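Local coordinates for putative secreted cellulose binding protein (Streptomyces coelicolor, PDB 4OY7), which cleaves cellulose oxidatively as a copper-dependent lytic polysaccharide monooxygenase, this chain being its AA10 catalytic domain, at residues L171-W176 against N184-S189; G2-P7 against V102-W107; F114-T119 against W158-P163. All coordinates share one frame; numbering follows the deposited sequence.

Contact 1 of 3, residues L171-W176 against N184-S189; sequences LIFMQW and NFFSCS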
loop_
_atom_site.group_PDB
_atom_site.type_symbol
_atom_site.label_atom_id
_atom_site.label_comp_id
_atom_site.label_asym_id
_atom_site.label_seq_id
_atom_site.Cartn_x
_atom_site.Cartn_y
_atom_site.Cartn_z
ATOM N N LEU A 171 -10.075 -1.896 0.288
ATOM C CA LEU A 171 -8.647 -1.620 0.362
ATOM C C LEU A 171 -7.893 -2.842 -0.169
ATOM O O LEU A 171 -8.289 -3.991 0.060
ATOM C CB LEU A 171 -8.291 -1.306 1.795
ATOM C CG LEU A 171 -6.846 -1.040 2.169
ATOM C CD1 LEU A 171 -6.907 -0.189 3.439
ATOM C CD2 LEU A 171 -6.090 -2.340 2.396
ATOM N N ILE A 172 -6.824 -2.597 -0.911
ATOM C CA ILE A 172 -5.923 -3.665 -1.351
ATOM C C ILE A 172 -4.661 -3.577 -0.510
ATOM O O ILE A 172 -3.963 -2.565 -0.533
ATOM C CB ILE A 172 -5.581 -3.549 -2.857
ATOM C CG1 ILE A 172 -6.831 -3.844 -3.703
ATOM C CG2 ILE A 172 -4.472 -4.506 -3.261
ATOM C CD1 ILE A 172 -6.721 -3.396 -5.139
ATOM N N PHE A 173 -4.380 -4.658 0.205
ATOM C CA PHE A 173 -3.182 -4.772 1.043
ATOM C C PHE A 173 -2.210 -5.716 0.371
ATOM O O PHE A 173 -2.618 -6.789 -0.127
ATOM C CB PHE A 173 -3.526 -5.357 2.417
ATOM C CG PHE A 173 -2.333 -5.837 3.171
ATOM C CD1 PHE A 173 -1.398 -4.931 3.687
ATOM C CD2 PHE A 173 -2.124 -7.189 3.368
ATOM C CE1 PHE A 173 -0.298 -5.386 4.384
ATOM C CE2 PHE A 173 -1.001 -7.639 4.051
ATOM C CZ PHE A 173 -0.070 -6.735 4.521
ATOM N N MET A 174 -0.943 -5.307 0.299
ATOM C CA MET A 174 0.100 -6.161 -0.259
ATOM C C MET A 174 1.234 -6.324 0.713
ATOM O O MET A 174 1.623 -5.355 1.411
ATOM C CB MET A 174 0.643 -5.622 -1.573
ATOM C CG MET A 174 -0.412 -5.159 -2.540
ATOM S SD MET A 174 0.316 -4.774 -4.148
ATOM C CE MET A 174 -1.049 -3.877 -4.860
ATOM N N GLN A 175 1.723 -7.547 0.789
ATOM C CA GLN A 175 2.917 -7.868 1.568
ATOM C C GLN A 175 3.958 -8.378 0.593
ATOM O O GLN A 175 3.744 -9.346 -0.150
ATOM C CB GLN A 175 2.633 -8.881 2.672
ATOM C CG GLN A 175 3.745 -8.970 3.697
ATOM C CD GLN A 175 3.384 -9.862 4.871
ATOM O OE1 GLN A 175 2.200 -10.098 5.143
ATOM N NE2 GLN A 175 4.402 -10.340 5.600
ATOM N N TRP A 176 5.078 -7.659 0.543
ATOM C CA TRP A 176 6.187 -8.006 -0.301
ATOM C C TRP A 176 7.136 -8.827 0.544
ATOM O O TRP A 176 7.767 -8.297 1.469
ATOM C CB TRP A 176 6.894 -6.742 -0.801
ATOM C CG TRP A 176 7.985 -6.969 -1.794
ATOM C CD1 TRP A 176 8.271 -8.124 -2.488
ATOM C CD2 TRP A 176 8.928 -5.986 -2.249
ATOM N NE1 TRP A 176 9.340 -7.912 -3.323
ATOM C CE2 TRP A 176 9.759 -6.614 -3.197
ATOM C CE3 TRP A 176 9.149 -4.626 -1.940
ATOM C CZ2 TRP A 176 10.790 -5.938 -3.837
ATOM C CZ3 TRP A 176 10.159 -3.980 -2.553
ATOM C CH2 TRP A 176 10.964 -4.620 -3.514
ATOM N N ASN A 184 10.338 -7.515 5.017
ATOM C CA ASN A 184 9.158 -7.474 4.172
ATOM C C ASN A 184 8.624 -6.023 4.123
ATOM O O ASN A 184 8.820 -5.254 5.070
ATOM C CB ASN A 184 8.036 -8.341 4.787
ATOM C CG ASN A 184 8.282 -9.851 4.778
ATOM O OD1 ASN A 184 7.390 -10.569 5.269
ATOM N ND2 ASN A 184 9.401 -10.354 4.223
ATOM N N PHE A 185 7.856 -5.708 3.085
ATOM C CA PHE A 185 7.202 -4.400 2.899
ATOM C C PHE A 185 5.680 -4.530 2.966
ATOM O O PHE A 185 5.117 -5.566 2.634
ATOM C CB PHE A 185 7.678 -3.785 1.582
ATOM C CG PHE A 185 9.140 -3.464 1.608
ATOM C CD1 PHE A 185 10.099 -4.436 1.402
ATOM C CD2 PHE A 185 9.536 -2.207 2.002
ATOM C CE1 PHE A 185 11.444 -4.121 1.508
ATOM C CE2 PHE A 185 10.865 -1.883 2.113
ATOM C CZ PHE A 185 11.809 -2.845 1.883
ATOM N N PHE A 186 5.028 -3.457 3.391
ATOM C CA PHE A 186 3.616 -3.483 3.697
ATOM C C PHE A 186 2.934 -2.321 2.999
ATOM O O PHE A 186 3.344 -1.172 3.157
ATOM C CB PHE A 186 3.419 -3.391 5.219
ATOM C CG PHE A 186 3.879 -4.633 5.945
ATOM C CD1 PHE A 186 5.219 -4.839 6.206
ATOM C CD2 PHE A 186 2.964 -5.636 6.318
ATOM C CE1 PHE A 186 5.669 -6.015 6.792
ATOM C CE2 PHE A 186 3.422 -6.813 6.915
ATOM C CZ PHE A 186 4.773 -6.995 7.145
ATOM N N SER A 187 1.930 -2.647 2.195
ATOM C CA SER A 187 1.307 -1.653 1.327
ATOM C C SER A 187 -0.186 -1.654 1.411
ATOM O O SER A 187 -0.784 -2.690 1.218
ATOM C CB SER A 187 1.701 -1.940 -0.120
ATOM O OG SER A 187 1.108 -1.026 -1.032
ATOM N N CYS A 188 -0.789 -0.474 1.584
ATOM C CA CYS A 188 -2.256 -0.340 1.715
ATOM C C CYS A 188 -2.788 0.669 0.727
ATOM O O CYS A 188 -2.352 1.817 0.732
ATOM C CB CYS A 188 -2.601 0.147 3.098
ATOM S SG CYS A 188 -2.544 -1.125 4.407
ATOM N N SER A 189 -3.712 0.242 -0.123
ATOM C CA SER A 189 -4.262 1.092 -1.180
ATOM C C SER A 189 -5.785 1.181 -1.047
ATOM O O SER A 189 -6.502 0.196 -1.155
ATOM C CB SER A 189 -3.912 0.501 -2.534
ATOM O OG SER A 189 -2.506 0.367 -2.682
HETATM O O HOH W 1 -1.364 -1.892 -1.701
#
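Six backbone hydrogen bonds tie 171-176 to 184-189, two at each of the antiparallel pairs I172 with S189, M174 with S187 and W176 with F185. The straighter member of each couple is the one donated from 171-176, such as M174 N to S187 O at 2.8 Å. On the face carrying W176 and F185 the two rings lie side by side, W176 CE3 3.5 Å from F185 CD1, with their planes oblique at 41°. On the other face Q175, extended with CG anti to its backbone N, lays CG over the F186 ring. Its NE2 then donates to N184 OD1 at 3.0 Å, along an in-plane lone pair; NE2 also bonds R58 O and OD1 also bonds G57 N, so both buried groups are gripped twice. F173 turns its edge to F186 CD2 and to the sulfur of C188, SG to CD1 4.0 Å. A water bridges I172 O, S187 OG and S189 OG, donating to I172 O and to S189 OG. S187 OG also bonds A4 N and S189 OG bonds P7 O, which places the N-terminal strand over the face of M174, S187 and S189. F185 meets the copper ligand H1, its side chain within about 3 Å of the metal. This is a buried antiparallel beta hairpin of the LPMO core sandwich, running up to the copper site.

Contact 2 of 3, residues G2-P7 against V102-W107; sequences GVAMMP and VEYSNW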
loop_
_atom_site.group_PDB
_atom_site.type_symbol
_atom_site.label_atom_id
_atom_site.label_comp_id
_atom_site.label_asym_id
_atom_site.label_seq_id
_atom_site.Cartn_x
_atom_site.Cartn_y
_atom_site.Cartn_z
ATOM N N GLY A 2 9.793 -0.236 -1.436
ATOM C CA GLY A 2 8.682 0.054 -2.316
ATOM C C GLY A 2 7.351 -0.265 -1.661
ATOM O O GLY A 2 7.268 -1.136 -0.786
ATOM N N VAL A 3 6.340 0.470 -2.108
ATOM C CA VAL A 3 4.943 0.178 -1.879
ATOM C C VAL A 3 4.215 0.325 -3.232
ATOM O O VAL A 3 4.821 0.747 -4.234
ATOM C CB VAL A 3 4.323 1.129 -0.839
ATOM C CG1 VAL A 3 4.891 0.854 0.558
ATOM C CG2 VAL A 3 4.473 2.587 -1.266
ATOM N N ALA A 4 2.931 -0.035 -3.259
ATOM C CA ALA A 4 2.165 -0.019 -4.457
ATOM C C ALA A 4 2.070 1.411 -5.017
ATOM O O ALA A 4 1.870 2.375 -4.262
ATOM C CB ALA A 4 0.776 -0.567 -4.212
ATOM N N MET A 5 2.244 1.525 -6.342
ATOM C CA MET A 5 2.051 2.797 -7.031
ATOM C C MET A 5 0.741 2.894 -7.825
ATOM O O MET A 5 0.210 3.988 -8.030
ATOM C CB MET A 5 3.239 3.070 -7.968
ATOM C CG MET A 5 4.580 3.164 -7.245
ATOM S SD MET A 5 5.976 3.120 -8.390
ATOM C CE MET A 5 5.658 4.701 -9.139
ATOM N N MET A 6 0.211 1.754 -8.268
ATOM C CA MET A 6 -1.025 1.699 -9.047
ATOM C C MET A 6 -1.682 0.347 -8.758
ATOM O O MET A 6 -1.078 -0.678 -9.092
ATOM C CB MET A 6 -0.719 1.764 -10.553
ATOM C CG MET A 6 -0.396 3.150 -11.089
ATOM S SD MET A 6 -0.689 3.370 -12.871
ATOM C CE MET A 6 -2.442 3.064 -12.952
ATOM N N PRO A 7 -2.838 0.311 -8.024
ATOM C CA PRO A 7 -3.475 1.406 -7.245
ATOM C C PRO A 7 -2.578 1.812 -6.085
ATOM O O PRO A 7 -2.112 0.960 -5.312
ATOM C CB PRO A 7 -4.760 0.760 -6.705
ATOM C CG PRO A 7 -4.434 -0.678 -6.619
ATOM C CD PRO A 7 -3.557 -0.960 -7.822
ATOM N N VAL A 102 -1.085 -3.497 -12.506
ATOM C CA VAL A 102 -0.597 -3.138 -11.163
ATOM C C VAL A 102 0.869 -2.713 -11.272
ATOM O O VAL A 102 1.598 -3.280 -12.077
ATOM C CB VAL A 102 -0.741 -4.325 -10.179
ATOM C CG1 VAL A 102 -0.044 -4.041 -8.837
ATOM C CG2 VAL A 102 -2.212 -4.682 -9.967
ATOM N N GLU A 103 1.250 -1.673 -10.513
ATOM C CA GLU A 103 2.620 -1.146 -10.470
ATOM C C GLU A 103 3.053 -1.067 -9.035
ATOM O O GLU A 103 2.264 -0.621 -8.205
ATOM C CB GLU A 103 2.687 0.252 -11.116
ATOM C CG GLU A 103 2.350 0.163 -12.591
ATOM C CD GLU A 103 2.752 1.362 -13.455
ATOM O OE1 GLU A 103 3.448 2.286 -13.010
ATOM O OE2 GLU A 103 2.357 1.382 -14.621
ATOM N N TYR A 104 4.232 -1.601 -8.724
ATOM C CA TYR A 104 4.764 -1.557 -7.373
ATOM C C TYR A 104 6.177 -1.009 -7.430
ATOM O O TYR A 104 6.963 -1.432 -8.282
ATOM C CB TYR A 104 4.737 -2.952 -6.753
ATOM C CG TYR A 104 4.915 -3.009 -5.250
ATOM C CD1 TYR A 104 6.166 -2.783 -4.680
ATOM C CD2 TYR A 104 3.865 -3.342 -4.404
ATOM C CE1 TYR A 104 6.352 -2.832 -3.318
ATOM C CE2 TYR A 104 4.049 -3.429 -3.049
ATOM C CZ TYR A 104 5.294 -3.156 -2.505
ATOM O OH TYR A 104 5.482 -3.229 -1.148
ATOM N N SER A 105 6.486 -0.010 -6.597
ATOM C CA SER A 105 7.779 0.656 -6.662
ATOM C C SER A 105 8.944 -0.304 -6.541
ATOM O O SER A 105 8.933 -1.166 -5.708
ATOM C CB SER A 105 7.891 1.702 -5.547
ATOM O OG SER A 105 9.202 2.232 -5.456
ATOM N N ASN A 106 9.970 -0.108 -7.379
ATOM C CA ASN A 106 11.245 -0.821 -7.203
ATOM C C ASN A 106 12.337 0.133 -6.718
ATOM O O ASN A 106 13.451 0.123 -7.237
ATOM C CB ASN A 106 11.690 -1.528 -8.491
ATOM C CG ASN A 106 11.981 -0.571 -9.615
ATOM O OD1 ASN A 106 11.752 0.628 -9.486
ATOM N ND2 ASN A 106 12.454 -1.094 -10.734
ATOM N N TRP A 107 12.009 0.974 -5.732
ATOM C CA TRP A 107 12.986 1.959 -5.268
ATOM C C TRP A 107 14.306 1.278 -4.873
ATOM O O TRP A 107 15.378 1.785 -5.190
ATOM C CB TRP A 107 12.416 2.827 -4.124
ATOM C CG TRP A 107 13.284 4.034 -3.835
ATOM C CD1 TRP A 107 14.069 4.234 -2.730
ATOM C CD2 TRP A 107 13.498 5.174 -4.686
ATOM N NE1 TRP A 107 14.726 5.442 -2.829
ATOM C CE2 TRP A 107 14.416 6.024 -4.029
ATOM C CE3 TRP A 107 13.008 5.558 -5.949
ATOM C CZ2 TRP A 107 14.853 7.241 -4.588
ATOM C CZ3 TRP A 107 13.456 6.756 -6.506
ATOM C CH2 TRP A 107 14.360 7.590 -5.818
#
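A classic beta bulge interrupts the pairing of the N-terminal strand with 102-105: M5 and M6 both face E103, and both their amides donate to E103 O, M5 N at 2.8 Å and M6 N at 3.1 Å. Both donors stand above the carbonyl plane. The bulge sits at the edge of one sheet of the LPMO beta sandwich, a few residues after the copper ligand H1. E103 N returns a bond to M6 O along an in-plane lone pair, which completes the bulge, and the peptide into P7 is cis; beyond the pair A4 with Y104, S105 N bonds V3 O. On the inner side Y104, its CG anti to the backbone N (chi1 -165°), lays one face of its ring against the backbone of V3 and A4. V3 C lies 3.6 Å above the plane of the Y104 ring, over its centre, and A4 N stands over the same face nearer the rim. The hydroxyl OH gives a weak bond to G2 O at 2.8 Å. An alanine in place of Y104 would remove this ring and hydroxyl, and would probably leave the backbone of 2-4, next to the copper ligand, less firmly held. G2 passes so close to S105 that a beta carbon in its position would clash with S105 O. Toward the exposed side M6 and E103 run side by side, M6 SD level with the carboxylate. M5, with CG beside its backbone N and SD anti to CA (chi2 167°), runs along the other strand and brings SD to 3.5 Å from S105 CA.

Contact 3 of 3, residues F114-T119 against W158-P163; sequences FRVYLT and WDLALP
W158 and F114 cross obliquely between the two sheets of the LPMO beta sandwich, the indole rising from strand 155-161 and the phenyl ring descending from strand 112-119. Their planes are 35° apart, so this is neither a parallel stack nor an edge-to-face pair. W158 CH2, the far corner of the indole, comes over one face of F114 toward its rim, 3.6 Å from F114 CG. The indole gets there from a crowded rotamer, CG lying between the backbone N and the carbonyl carbon (chi1 67°), which stands it up from its strand into the interior. There NE1 is held by Q138 OE1 of strand 134-141, a bond that probably helps fix the rotation of the ring. F114 is pinned from another direction too, stacked on W176. Next along the strand on the same side, V116 meets the indole tip to tip, CG2 to W158 CZ2 at 4.0 Å, while its other branch, CG1, faces L160 CD2 more loosely. No hydrogen bond joins the two segments: the strand axes come no closer than 10.7 Å and are inclined at 28°, so apolar side chains alone span the gap. Toward the end of both segments the packing passes to smaller groups at the margin of the sandwich. Here L118, with CG anti to its backbone N, points at the partly exposed proline and sets CD2 3.9 Å from P163 CG.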
loop_
_atom_site.group_PDB
_atom_site.type_symbol
_atom_site.label_atom_id
_atom_site.label_comp_id
_atom_site.label_asym_id
_atom_site.label_seq_id
_atom_site.Cartn_x
_atom_site.Cartn_y
_atom_site.Cartn_z
ATOM N N PHE A 114 4.873 -11.006 -4.121
ATOM C CA PHE A 114 3.898 -10.034 -3.714
ATOM C C PHE A 114 2.589 -10.741 -3.399
ATOM O O PHE A 114 1.952 -11.341 -4.284
ATOM C CB PHE A 114 3.712 -9.019 -4.827
ATOM C CG PHE A 114 4.930 -8.198 -5.090
ATOM C CD1 PHE A 114 5.883 -8.606 -6.010
ATOM C CD2 PHE A 114 5.127 -7.003 -4.417
ATOM C CE1 PHE A 114 7.026 -7.848 -6.256
ATOM C CE2 PHE A 114 6.268 -6.247 -4.642
ATOM C CZ PHE A 114 7.218 -6.656 -5.564
ATOM N N ARG A 115 2.197 -10.679 -2.132
ATOM C CA ARG A 115 0.940 -11.297 -1.669
ATOM C C ARG A 115 -0.082 -10.208 -1.675
ATOM O O ARG A 115 0.055 -9.239 -0.900
ATOM C CB ARG A 115 1.113 -11.854 -0.266
ATOM C CG ARG A 115 2.080 -13.011 -0.198
ATOM C CD ARG A 115 2.388 -13.436 1.202
ATOM N NE ARG A 115 3.428 -14.458 1.279
ATOM C CZ ARG A 115 3.915 -14.925 2.415
ATOM N NH1 ARG A 115 3.426 -14.501 3.595
ATOM N NH2 ARG A 115 4.862 -15.866 2.376
ATOM N N VAL A 116 -1.111 -10.388 -2.495
ATOM C CA VAL A 116 -2.108 -9.352 -2.747
ATOM C C VAL A 116 -3.458 -9.765 -2.147
ATOM O O VAL A 116 -3.993 -10.827 -2.470
ATOM C CB VAL A 116 -2.249 -9.082 -4.257
ATOM C CG1 VAL A 116 -3.314 -8.014 -4.515
ATOM C CG2 VAL A 116 -0.894 -8.710 -4.906
ATOM N N TYR A 117 -4.007 -8.893 -1.305
ATOM C CA TYR A 117 -5.261 -9.130 -0.563
ATOM C C TYR A 117 -6.309 -8.051 -0.780
ATOM O O TYR A 117 -5.985 -6.877 -0.946
ATOM C CB TYR A 117 -5.011 -9.223 0.947
ATOM C CG TYR A 117 -3.933 -10.171 1.429
ATOM C CD1 TYR A 117 -2.586 -9.860 1.300
ATOM C CD2 TYR A 117 -4.267 -11.326 2.086
ATOM C CE1 TYR A 117 -1.600 -10.719 1.792
ATOM C CE2 TYR A 117 -3.307 -12.196 2.583
ATOM C CZ TYR A 117 -1.963 -11.877 2.453
ATOM O OH TYR A 117 -1.026 -12.788 2.946
ATOM N N LEU A 118 -7.579 -8.434 -0.706
ATOM C CA LEU A 118 -8.677 -7.453 -0.852
ATOM C C LEU A 118 -9.625 -7.585 0.324
ATOM O O LEU A 118 -9.948 -8.678 0.740
ATOM C CB LEU A 118 -9.431 -7.713 -2.138
ATOM C CG LEU A 118 -10.605 -6.811 -2.500
ATOM C CD1 LEU A 118 -10.157 -5.372 -2.767
ATOM C CD2 LEU A 118 -11.306 -7.401 -3.713
ATOM N N THR A 119 -10.034 -6.450 0.862
ATOM C CA THR A 119 -11.002 -6.421 1.930
ATOM C C THR A 119 -12.299 -7.055 1.461
ATOM O O THR A 119 -12.739 -6.887 0.332
ATOM C CB THR A 119 -11.237 -5.002 2.487
ATOM O OG1 THR A 119 -11.621 -4.107 1.426
ATOM C CG2 THR A 119 -9.991 -4.518 3.203
ATOM N N TRP A 158 2.564 -6.159 -13.063
ATOM C CA TRP A 158 1.785 -7.375 -13.308
ATOM C C TRP A 158 0.311 -7.043 -13.480
ATOM O O TRP A 158 -0.102 -5.918 -13.232
ATOM C CB TRP A 158 1.963 -8.391 -12.193
ATOM C CG TRP A 158 1.415 -8.037 -10.834
ATOM C CD1 TRP A 158 0.151 -8.303 -10.370
ATOM C CD2 TRP A 158 2.109 -7.393 -9.748
ATOM N NE1 TRP A 158 0.021 -7.877 -9.063
ATOM C CE2 TRP A 158 1.207 -7.324 -8.657
ATOM C CE3 TRP A 158 3.427 -6.904 -9.584
ATOM C CZ2 TRP A 158 1.557 -6.773 -7.433
ATOM C CZ3 TRP A 158 3.786 -6.352 -8.358
ATOM C CH2 TRP A 158 2.849 -6.299 -7.289
ATOM N N ASP A 159 -0.474 -8.013 -13.936
ATOM C CA ASP A 159 -1.908 -7.810 -14.113
ATOM C C ASP A 159 -2.668 -8.402 -12.925
ATOM O O ASP A 159 -2.269 -9.448 -12.412
ATOM C CB ASP A 159 -2.405 -8.511 -15.378
ATOM C CG ASP A 159 -1.827 -7.933 -16.651
ATOM O OD1 ASP A 159 -1.727 -6.690 -16.752
ATOM O OD2 ASP A 159 -1.538 -8.735 -17.578
ATOM N N LEU A 160 -3.764 -7.745 -12.527
ATOM C CA LEU A 160 -4.703 -8.256 -11.523
ATOM C C LEU A 160 -6.147 -8.267 -12.050
ATOM O O LEU A 160 -6.674 -7.208 -12.406
ATOM C CB LEU A 160 -4.633 -7.391 -10.258
ATOM C CG LEU A 160 -5.682 -7.633 -9.158
ATOM C CD1 LEU A 160 -5.651 -9.084 -8.664
ATOM C CD2 LEU A 160 -5.498 -6.589 -8.047
ATOM N N ALA A 161 -6.780 -9.447 -12.058
ATOM C CA ALA A 161 -8.183 -9.599 -12.455
ATOM C C ALA A 161 -9.039 -9.331 -11.239
ATOM O O ALA A 161 -9.020 -10.115 -10.290
ATOM C CB ALA A 161 -8.437 -11.008 -12.988
ATOM N N LEU A 162 -9.722 -8.193 -11.216
ATOM C CA LEU A 162 -10.457 -7.769 -10.031
ATOM C C LEU A 162 -11.745 -8.589 -9.937
ATOM O O LEU A 162 -12.440 -8.761 -10.933
ATOM C CB LEU A 162 -10.795 -6.276 -10.112
ATOM C CG LEU A 162 -9.575 -5.341 -10.154
ATOM C CD1 LEU A 162 -9.944 -3.987 -10.746
ATOM C CD2 LEU A 162 -9.002 -5.208 -8.739
ATOM N N PRO A 163 -12.082 -9.081 -8.739
ATOM C CA PRO A 163 -13.332 -9.830 -8.601
ATOM C C PRO A 163 -14.551 -9.032 -9.077
ATOM O O PRO A 163 -14.570 -7.795 -8.957
ATOM C CB PRO A 163 -13.432 -10.077 -7.088
ATOM C CG PRO A 163 -12.087 -9.895 -6.558
ATOM C CD PRO A 163 -11.368 -8.951 -7.459
#

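Contact 1 is the innermost, wholly buried and held by regular backbone pairing within one sheet. Contact 2 is also a backbone pairing, but in the opposing sheet, where a bulge and an exposed flank mark its edge position. Contact 3 spans the two sheets by apolar packing and fades to a partly exposed proline. Neighbouring strands couple them: 112-119 of contact 3 pairs with 168-178 of contact 1, as in F173 O to Y117 N, and 155-161 pairs with 99-105 of contact 2, V102 N reaching W158 O. Between the sheets Y104 meets both F114 and W176, so one aromatic cluster touches all three contacts.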